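Hydrogenase maturation factor (Thermoanaerobacter tengcongensis, PDB 3VTH) probably transfers a carbamoyl group from carbamoyl phosphate, at the expense of ATP, to the C-terminal cysteine of HypE during [NiFe]-hydrogenase maturation. Local coordinates at residues F143-D148 and K155-V160; H495-K500 and E723-S728. One frame throughout, in Å; residues are numbered along the deposited sequence.

In the fold
In the long loop between helices 115-121 and 165-171, contact 1 brings 143-148 back against 155-160 and closes a loop of only six intervening residues between the cysteine sets of the two zinc sites. Contact 2 opens much later, just after helix 483-494, and closes a span of 222 residues by setting 495-500 beside strand 723-726 of the Kae1-like part. The two are in series, neither nested nor crossed, with centres 37 Å apart. Contact 1 thus fixes a local turn, which Asp361 and Arg451 meet from later in the chain, whereas contact 2 joins a helix end to a distant strand.

Contact 1: residues F143-D148 and K155-V160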
loop_
_atom_site.group_PDB
_atom_site.type_symbol
_atom_site.label_atom_id
_atom_site.label_comp_id
_atom_site.label_asym_id
_atom_site.label_seq_id
_atom_site.Cartn_x
_atom_site.Cartn_y
_atom_site.Cartn_z
ATOM N N PHE A 143 4.000 5.942 -13.751
ATOM C CA PHE A 143 5.104 5.177 -13.163
ATOM C C PHE A 143 5.434 3.883 -13.911
ATOM O O PHE A 143 6.599 3.649 -14.292
ATOM C CB PHE A 143 4.800 4.850 -11.693
ATOM C CG PHE A 143 5.842 3.982 -11.052
ATOM C CD1 PHE A 143 5.517 2.719 -10.585
ATOM C CD2 PHE A 143 7.163 4.419 -10.951
ATOM C CE1 PHE A 143 6.500 1.904 -9.990
ATOM C CE2 PHE A 143 8.154 3.607 -10.362
ATOM C CZ PHE A 143 7.822 2.357 -9.882
ATOM N N SER A 144 4.418 3.053 -14.150
ATOM C CA SER A 144 4.640 1.753 -14.776
ATOM C C SER A 144 5.380 1.815 -16.120
ATOM O O SER A 144 6.062 0.861 -16.468
ATOM C CB SER A 144 3.321 0.990 -14.978
ATOM O OG SER A 144 2.424 1.766 -15.770
ATOM N N ILE A 145 5.239 2.911 -16.867
ATOM C CA ILE A 145 5.883 2.995 -18.188
ATOM C C ILE A 145 6.996 4.044 -18.299
ATOM O O ILE A 145 7.530 4.260 -19.380
ATOM C CB ILE A 145 4.848 3.209 -19.315
ATOM C CG1 ILE A 145 4.141 4.565 -19.158
ATOM C CG2 ILE A 145 3.826 2.010 -19.342
ATOM C CD1 ILE A 145 3.338 4.956 -20.389
ATOM N N ILE A 146 7.369 4.655 -17.178
ATOM C CA ILE A 146 8.382 5.732 -17.177
ATOM C C ILE A 146 9.777 5.143 -16.928
ATOM O O ILE A 146 9.990 4.439 -15.939
ATOM C CB ILE A 146 8.013 6.853 -16.153
ATOM C CG1 ILE A 146 6.832 7.686 -16.682
ATOM C CG2 ILE A 146 9.219 7.793 -15.846
ATOM C CD1 ILE A 146 6.109 8.542 -15.600
ATOM N N GLU A 147 10.718 5.426 -17.832
ATOM C CA GLU A 147 12.082 4.924 -17.707
ATOM C C GLU A 147 13.005 5.910 -17.004
ATOM O O GLU A 147 14.012 5.513 -16.427
ATOM C CB GLU A 147 12.674 4.627 -19.088
ATOM C CG GLU A 147 11.853 3.678 -19.945
ATOM C CD GLU A 147 12.449 3.499 -21.327
ATOM O OE1 GLU A 147 13.329 4.294 -21.722
ATOM O OE2 GLU A 147 12.043 2.561 -22.029
ATOM N N ASP A 148 12.673 7.199 -17.091
ATOM C CA ASP A 148 13.584 8.268 -16.708
ATOM C C ASP A 148 12.799 9.566 -16.765
ATOM O O ASP A 148 11.707 9.610 -17.345
ATOM C CB ASP A 148 14.755 8.331 -17.705
ATOM C CG ASP A 148 15.994 9.055 -17.151
ATOM O OD1 ASP A 148 16.053 9.387 -15.946
ATOM O OD2 ASP A 148 16.924 9.299 -17.947
ATOM N N LYS A 155 10.957 9.123 -23.071
ATOM C CA LYS A 155 11.450 8.435 -21.863
ATOM C C LYS A 155 10.379 7.536 -21.232
ATOM O O LYS A 155 10.377 7.298 -20.008
ATOM C CB LYS A 155 11.987 9.445 -20.837
ATOM C CG LYS A 155 13.197 10.237 -21.340
ATOM C CD LYS A 155 13.865 11.009 -20.225
ATOM C CE LYS A 155 14.995 11.898 -20.783
ATOM N NZ LYS A 155 16.174 11.098 -21.199
ATOM N N THR A 156 9.460 7.054 -22.070
ATOM C CA THR A 156 8.420 6.112 -21.644
ATOM C C THR A 156 8.413 4.960 -22.650
ATOM O O THR A 156 9.057 5.046 -23.703
ATOM C CB THR A 156 7.001 6.744 -21.666
ATOM O OG1 THR A 156 6.628 6.996 -23.025
ATOM C CG2 THR A 156 6.929 8.067 -20.861
ATOM N N SER A 157 7.688 3.873 -22.363
ATOM C CA SER A 157 7.654 2.809 -23.371
ATOM C C SER A 157 6.800 3.155 -24.604
ATOM O O SER A 157 6.697 2.343 -25.532
ATOM C CB SER A 157 7.308 1.444 -22.769
ATOM O OG SER A 157 6.354 1.552 -21.765
ATOM N N MET A 158 6.212 4.358 -24.620
ATOM C CA MET A 158 5.598 4.887 -25.841
ATOM C C MET A 158 6.645 5.354 -26.860
ATOM O O MET A 158 6.297 5.759 -27.965
ATOM C CB MET A 158 4.599 6.022 -25.535
ATOM C CG MET A 158 3.280 5.553 -24.887
ATOM S SD MET A 158 2.464 4.152 -25.697
ATOM C CE MET A 158 1.798 4.970 -27.142
ATOM N N LYS A 159 7.922 5.289 -26.484
ATOM C CA LYS A 159 9.017 5.712 -27.355
ATOM C C LYS A 159 9.152 4.860 -28.616
ATOM O O LYS A 159 9.808 5.274 -29.563
ATOM C CB LYS A 159 10.357 5.717 -26.606
ATOM C CG LYS A 159 10.927 4.320 -26.325
ATOM C CD LYS A 159 12.156 4.391 -25.421
ATOM C CE LYS A 159 12.689 2.994 -25.113
ATOM N NZ LYS A 159 13.958 3.079 -24.334
ATOM N N VAL A 160 8.561 3.665 -28.620
ATOM C CA VAL A 160 8.583 2.822 -29.824
ATOM C C VAL A 160 7.243 2.843 -30.565
ATOM O O VAL A 160 7.007 2.034 -31.466
ATOM C CB VAL A 160 9.054 1.374 -29.540
ATOM C CG1 VAL A 160 10.504 1.371 -29.072
ATOM C CG2 VAL A 160 8.126 0.661 -28.525
HETATM O O HOH W 1 9.351 9.959 -18.812
#
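Ile145 and Ser157 begin the contact: Ile145 O accepts the backbone N of Ser157 at 3.0 Å in the carbonyl plane, with a bent N-H...O angle of 137°. Ile145 O also lies 3.1 Å from Thr156 CA, a CA-H...O contact. Ile145 CG2, anti to the carbonyl carbon and beside the backbone N, rests with CB against Ser157 OG, a hydroxyl that also hydrogen-bonds Asp361 O. Ile146 and Thr156 form a single antiparallel bridge, a non-hydrogen-bonded pair with CA atoms 4.5 Å apart. Both side chains start away from the opposite backbone, though Thr156 CB touches Ile145 O, and Ile146 CG1 comes within van der Waals range of Thr156 CG2; Thr156 OG1 hydrogen-bonds Arg153 O and accepts the N-H of Met158, an ST turn. At Glu147 the second bridge bond forms, from Glu147 N to Lys155 O at 2.9 Å and nearly straight (167°). The extended side chain of Glu147 crosses that of Lys159 at about a right angle, and Glu147 OE1 receives Lys159 NZ on its syn lone pair at 2.9 Å, while OE2 adds a weak bond to the same nitrogen. A glutamine here would probably keep the reach but leave the ammonium of Lys159 without its countercharge in this contact. Asp148 runs alongside Lys155, pointing the same way, with Asp148 CB 3.8 Å from Lys155 CD; Asp148 OD2 makes only a long ion pair with Lys155 NZ, and OD1 is salt-bridged to Arg451. A water donates to Asp148 O at 2.8 Å and weakly to Lys155 O. Chemically, two backbone bonds flanking the Ile146-Thr156 pair and the Glu147-Lys159 salt bridge, more open to solvent, pin the loop between the cysteine sets of the two zinc sites, which Asp361 and Arg451 tie to later domains.

Contact 2: residues H495-K500 and E723-S728; sequences HNLDEK and EVYSNS
The chain leaving the helix at His495 comes no nearer to strand 723-726 than 7.7 Å between the CA atoms of His495 and Tyr725, too wide for sheet pairing, and side chains fill the interval. A Schellman motif ends helix 483-494 here, with Asn496 as its C-prime residue at positive phi, and the strand lies parallel to 696-700 in the second subdomain of the Kae1-like domain, of the actin-like ATPase clan. The same helix carries the iron ligands His483 and His487, so the contact joins the far end of that helix to the strand.

Tyr725 meets two partners, one over a face and one at an edge. Toward His495 it presents a ring edge in a T-shaped (edge-to-face) pair, the centroids 5.3 Å apart and the planes at 60°; Tyr725 CD1 sits 3.6 Å from His495 CG, over the imidazole face but offset toward its rim. Over one face of the phenol ring comes Leu497, whose CD1 lies 3.7 Å from the ring centroid in a CH-pi contact almost directly above the centre. Its other branch, CD2, reaches farther out along the ring, 3.9 Å from Tyr725 OH. The imidazole is thus touched on one face while its edge is used for a polar bond. With CG anti to the carbonyl carbon (chi1 -61°), the ring of His495 extends toward the strand, and the bond fixes how it is turned: His495 NE2 donates to Ser726 O at 2.9 Å, nearly straight at 162°, the oxygen close to the imidazole plane but the nitrogen lying above the plane of the carbonyl.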
loop_
_atom_site.group_PDB
_atom_site.type_symbol
_atom_site.label_atom_id
_atom_site.label_comp_id
_atom_site.label_asym_id
_atom_site.label_seq_id
_atom_site.Cartn_x
_atom_site.Cartn_y
_atom_site.Cartn_z
ATOM N N HIS A 495 2.227 12.152 10.343
ATOM C CA HIS A 495 1.556 13.222 11.055
ATOM C C HIS A 495 2.490 14.335 11.495
ATOM O O HIS A 495 2.096 15.186 12.281
ATOM C CB HIS A 495 0.761 12.654 12.235
ATOM C CG HIS A 495 -0.309 11.694 11.813
ATOM N ND1 HIS A 495 -1.532 12.111 11.333
ATOM C CD2 HIS A 495 -0.325 10.340 11.761
ATOM C CE1 HIS A 495 -2.262 11.054 11.020
ATOM N NE2 HIS A 495 -1.557 9.967 11.278
ATOM N N ASN A 496 3.718 14.334 10.978
ATOM C CA ASN A 496 4.718 15.359 11.319
ATOM C C ASN A 496 4.964 15.502 12.823
ATOM O O ASN A 496 5.143 16.606 13.338
ATOM C CB ASN A 496 4.343 16.714 10.688
ATOM C CG ASN A 496 4.028 16.589 9.204
ATOM O OD1 ASN A 496 2.930 16.938 8.755
ATOM N ND2 ASN A 496 4.978 16.063 8.444
ATOM N N LEU A 497 4.969 14.371 13.525
ATOM C CA LEU A 497 5.235 14.383 14.952
ATOM C C LEU A 497 6.721 14.189 15.189
ATOM O O LEU A 497 7.372 13.367 14.524
ATOM C CB LEU A 497 4.421 13.318 15.694
ATOM C CG LEU A 497 2.901 13.362 15.534
ATOM C CD1 LEU A 497 2.258 12.160 16.214
ATOM C CD2 LEU A 497 2.303 14.681 16.055
ATOM N N ASP A 498 7.241 14.954 16.148
ATOM C CA ASP A 498 8.666 14.997 16.448
ATOM C C ASP A 498 8.816 15.400 17.916
ATOM O O ASP A 498 9.335 16.486 18.240
ATOM C CB ASP A 498 9.363 16.004 15.519
ATOM C CG ASP A 498 10.861 16.126 15.786
ATOM O OD1 ASP A 498 11.426 17.187 15.446
ATOM O OD2 ASP A 498 11.478 15.183 16.331
ATOM N N GLU A 499 8.323 14.521 18.786
ATOM C CA GLU A 499 8.303 14.710 20.234
ATOM C C GLU A 499 8.015 13.338 20.836
ATOM O O GLU A 499 7.676 12.401 20.111
ATOM C CB GLU A 499 7.205 15.693 20.640
ATOM C CG GLU A 499 5.763 15.195 20.355
ATOM C CD GLU A 499 4.735 16.305 20.535
ATOM O OE1 GLU A 499 4.042 16.326 21.580
ATOM O OE2 GLU A 499 4.642 17.169 19.633
ATOM N N LYS A 500 8.155 13.214 22.152
ATOM C CA LYS A 500 7.858 11.957 22.822
ATOM C C LYS A 500 6.356 11.682 22.828
ATOM O O LYS A 500 5.567 12.519 23.240
ATOM C CB LYS A 500 8.408 11.950 24.251
ATOM C CG LYS A 500 9.895 11.612 24.362
ATOM C CD LYS A 500 10.338 11.728 25.809
ATOM C CE LYS A 500 11.817 12.095 25.940
ATOM N NZ LYS A 500 12.696 10.905 25.825
ATOM N N GLU A 723 -4.838 12.941 22.294
ATOM C CA GLU A 723 -4.714 13.134 20.851
ATOM C C GLU A 723 -4.159 11.835 20.263
ATOM O O GLU A 723 -3.023 11.442 20.562
ATOM C CB GLU A 723 -3.760 14.275 20.537
ATOM C CG GLU A 723 -4.181 15.621 21.098
ATOM C CD GLU A 723 -2.982 16.520 21.349
ATOM O OE1 GLU A 723 -2.397 16.984 20.343
ATOM O OE2 GLU A 723 -2.616 16.733 22.544
ATOM N N VAL A 724 -4.961 11.168 19.438
ATOM C CA VAL A 724 -4.635 9.822 18.991
ATOM C C VAL A 724 -4.320 9.806 17.507
ATOM O O VAL A 724 -5.011 10.448 16.710
ATOM C CB VAL A 724 -5.777 8.819 19.307
ATOM C CG1 VAL A 724 -5.318 7.385 19.021
ATOM C CG2 VAL A 724 -6.223 8.968 20.763
ATOM N N TYR A 725 -3.263 9.077 17.157
ATOM C CA TYR A 725 -2.802 8.967 15.788
ATOM C C TYR A 725 -2.630 7.510 15.382
ATOM O O TYR A 725 -2.194 6.672 16.180
ATOM C CB TYR A 725 -1.464 9.682 15.627
ATOM C CG TYR A 725 -1.454 11.126 16.080
ATOM C CD1 TYR A 725 -1.610 12.166 15.163
ATOM C CD2 TYR A 725 -1.272 11.454 17.430
ATOM C CE1 TYR A 725 -1.590 13.513 15.581
ATOM C CE2 TYR A 725 -1.250 12.778 17.859
ATOM C CZ TYR A 725 -1.407 13.803 16.929
ATOM O OH TYR A 725 -1.384 15.110 17.370
ATOM N N SER A 726 -2.970 7.209 14.131
ATOM C CA SER A 726 -2.566 5.937 13.546
ATOM C C SER A 726 -2.237 6.116 12.072
ATOM O O SER A 726 -2.478 7.178 11.504
ATOM C CB SER A 726 -3.616 4.843 13.747
ATOM O OG SER A 726 -3.012 3.566 13.521
ATOM N N ASN A 727 -1.665 5.080 11.482
ATOM C CA ASN A 727 -1.247 5.083 10.093
ATOM C C ASN A 727 -2.410 5.267 9.155
ATOM O O ASN A 727 -3.534 4.828 9.442
ATOM C CB ASN A 727 -0.524 3.780 9.737
ATOM C CG ASN A 727 0.860 3.689 10.380
ATOM O OD1 ASN A 727 1.818 4.336 9.930
ATOM N ND2 ASN A 727 0.960 2.913 11.437
ATOM N N SER A 728 -2.128 5.923 8.028
ATOM C CA SER A 728 -3.158 6.206 7.034
ATOM C C SER A 728 -2.617 6.131 5.592
ATOM O O SER A 728 -3.172 5.453 4.748
ATOM C CB SER A 728 -3.802 7.574 7.326
ATOM O OG SER A 728 -4.823 7.860 6.380
#